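Local coordinates for ABC transporter periplasmic peptide-binding protein (Pseudoalteromonas, PDB 4QFK) that probably binds dipeptides or other short peptides in the periplasm and delivers them to an ABC transporter for uptake, at residues W377-S382 / V429-A434. Residues are numbered along the deposited sequence; the frame is centred on the assembly and turned at random.
Sequences WAMPVS and VLLGWA
Two backbone hydrogen bonds join W377-S382 to V429-A434 where their strands run parallel. L430 N donates to W377 O at 2.8 Å with an N-H...O angle of 163°, and M379 N reaches L430 O over a longer 3.3 Å, so that L430 is gripped through both its amide and its carbonyl. A CA-H...O contact from V429 CA gives W377 O a second, weaker partner.

Among the apolar contacts, W377 CB rests on V429 CG2 at 3.9 Å, while the indole leads away from the strand pair to meet the rings of Y412 and H426 edge-to-face. Beyond the last bridge, at A378 and L430, the chain of 377-382 leaves the sheet, and M379 reaches across between the diverging chains. With CG lodged between its backbone N and carbonyl carbon (chi1 66°), an extended chi2 carries SD to 3.9 Å from L431 CD1, and a bend at chi3 turns CE onto L431 CA at 3.3 Å, a tight approach. An alanine here would keep the amide bond but would probably leave L431 CD1 and the adjoining backbone without their sulfur and methyl cover.

Polar pairing between the two segments is thus confined to the main chain, which fixes the parallel register, while the buried thioether carries the contact past the last bridge.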
loop_
_atom_site.group_PDB
_atom_site.type_symbol
_atom_site.label_atom_id
_atom_site.label_comp_id
_atom_site.label_asym_id
_atom_site.label_seq_id
_atom_site.Cartn_x
_atom_site.Cartn_y
_atom_site.Cartn_z
ATOM N N TRP A 377 4.937 14.476 -17.734
ATOM C CA TRP A 377 5.680 14.527 -16.481
ATOM C C TRP A 377 6.009 13.102 -16.066
ATOM O O TRP A 377 5.122 12.245 -16.032
ATOM C CB TRP A 377 4.894 15.266 -15.377
ATOM C CG TRP A 377 4.718 16.759 -15.617
ATOM C CD1 TRP A 377 4.472 17.376 -16.814
ATOM C CD2 TRP A 377 4.792 17.811 -14.641
ATOM N NE1 TRP A 377 4.386 18.731 -16.644
ATOM C CE2 TRP A 377 4.563 19.026 -15.319
ATOM C CE3 TRP A 377 5.012 17.840 -13.263
ATOM C CZ2 TRP A 377 4.554 20.253 -14.667
ATOM C CZ3 TRP A 377 4.990 19.057 -12.619
ATOM C CH2 TRP A 377 4.768 20.247 -13.320
ATOM N N ALA A 378 7.288 12.849 -15.784
ATOM C CA ALA A 378 7.755 11.528 -15.396
ATOM C C ALA A 378 8.044 11.522 -13.915
ATOM O O ALA A 378 8.909 12.259 -13.460
ATOM C CB ALA A 378 9.019 11.151 -16.175
ATOM N N MET A 379 7.323 10.704 -13.155
ATOM C CA MET A 379 7.636 10.570 -11.745
ATOM C C MET A 379 9.119 10.202 -11.548
ATOM O O MET A 379 9.653 9.318 -12.216
ATOM C CB MET A 379 6.709 9.569 -11.059
ATOM C CG MET A 379 6.862 8.151 -11.529
ATOM S SD MET A 379 5.751 7.055 -10.619
ATOM C CE MET A 379 4.942 6.234 -11.967
ATOM N N PRO A 380 9.786 10.901 -10.625
ATOM C CA PRO A 380 11.228 10.784 -10.373
ATOM C C PRO A 380 11.676 9.500 -9.664
ATOM O O PRO A 380 12.881 9.220 -9.632
ATOM C CB PRO A 380 11.520 11.987 -9.469
ATOM C CG PRO A 380 10.206 12.279 -8.793
ATOM C CD PRO A 380 9.152 11.957 -9.812
ATOM N N VAL A 381 10.759 8.732 -9.087
ATOM C CA VAL A 381 11.221 7.574 -8.320
ATOM C C VAL A 381 10.602 6.263 -8.757
ATOM O O VAL A 381 9.444 6.210 -9.146
ATOM C CB VAL A 381 11.019 7.751 -6.812
ATOM C CG1 VAL A 381 11.930 8.834 -6.291
ATOM C CG2 VAL A 381 9.568 8.079 -6.510
ATOM N N SER A 382 11.406 5.212 -8.694
ATOM C CA SER A 382 10.958 3.878 -9.034
ATOM C C SER A 382 9.959 3.338 -8.017
ATOM O O SER A 382 10.120 3.481 -6.794
ATOM C CB SER A 382 12.147 2.934 -9.150
ATOM O OG SER A 382 11.692 1.621 -9.416
ATOM N N VAL A 429 0.869 13.101 -17.051
ATOM C CA VAL A 429 1.779 12.621 -16.019
ATOM C C VAL A 429 1.740 11.106 -15.919
ATOM O O VAL A 429 0.662 10.490 -15.886
ATOM C CB VAL A 429 1.447 13.253 -14.650
ATOM C CG1 VAL A 429 -0.000 12.927 -14.241
ATOM C CG2 VAL A 429 2.439 12.797 -13.570
ATOM N N LEU A 430 2.931 10.515 -15.929
ATOM C CA LEU A 430 3.094 9.103 -15.652
ATOM C C LEU A 430 3.310 9.001 -14.173
ATOM O O LEU A 430 4.296 9.519 -13.623
ATOM C CB LEU A 430 4.295 8.537 -16.389
ATOM C CG LEU A 430 4.199 8.580 -17.915
ATOM C CD1 LEU A 430 5.536 8.172 -18.500
ATOM C CD2 LEU A 430 3.037 7.689 -18.427
ATOM N N LEU A 431 2.368 8.334 -13.528
ATOM C CA LEU A 431 2.346 8.244 -12.093
ATOM C C LEU A 431 1.583 6.979 -11.753
ATOM O O LEU A 431 1.294 6.153 -12.629
ATOM C CB LEU A 431 1.660 9.477 -11.525
ATOM C CG LEU A 431 1.645 9.806 -10.036
ATOM C CD1 LEU A 431 2.927 9.417 -9.320
ATOM C CD2 LEU A 431 1.343 11.295 -9.871
ATOM N N GLY A 432 1.250 6.809 -10.490
ATOM C CA GLY A 432 0.561 5.601 -10.115
ATOM C C GLY A 432 0.152 5.531 -8.672
ATOM O O GLY A 432 0.320 6.472 -7.903
ATOM N N TRP A 433 -0.387 4.378 -8.309
ATOM C CA TRP A 433 -0.996 4.213 -7.012
ATOM C C TRP A 433 -0.835 2.778 -6.532
ATOM O O TRP A 433 -0.985 1.823 -7.288
ATOM C CB TRP A 433 -2.480 4.638 -7.051
ATOM C CG TRP A 433 -3.183 4.630 -5.699
ATOM C CD1 TRP A 433 -4.135 3.748 -5.283
ATOM C CD2 TRP A 433 -2.986 5.541 -4.608
ATOM N NE1 TRP A 433 -4.547 4.049 -4.008
ATOM C CE2 TRP A 433 -3.859 5.144 -3.567
ATOM C CE3 TRP A 433 -2.164 6.655 -4.407
ATOM C CZ2 TRP A 433 -3.928 5.816 -2.351
ATOM C CZ3 TRP A 433 -2.237 7.323 -3.194
ATOM C CH2 TRP A 433 -3.114 6.902 -2.181
ATOM N N ALA A 434 -0.478 2.665 -5.265
ATOM C CA ALA A 434 -0.388 1.403 -4.556
ATOM C C ALA A 434 -1.405 1.596 -3.476
ATOM O O ALA A 434 -1.332 2.569 -2.720
ATOM C CB ALA A 434 0.998 1.242 -3.942
#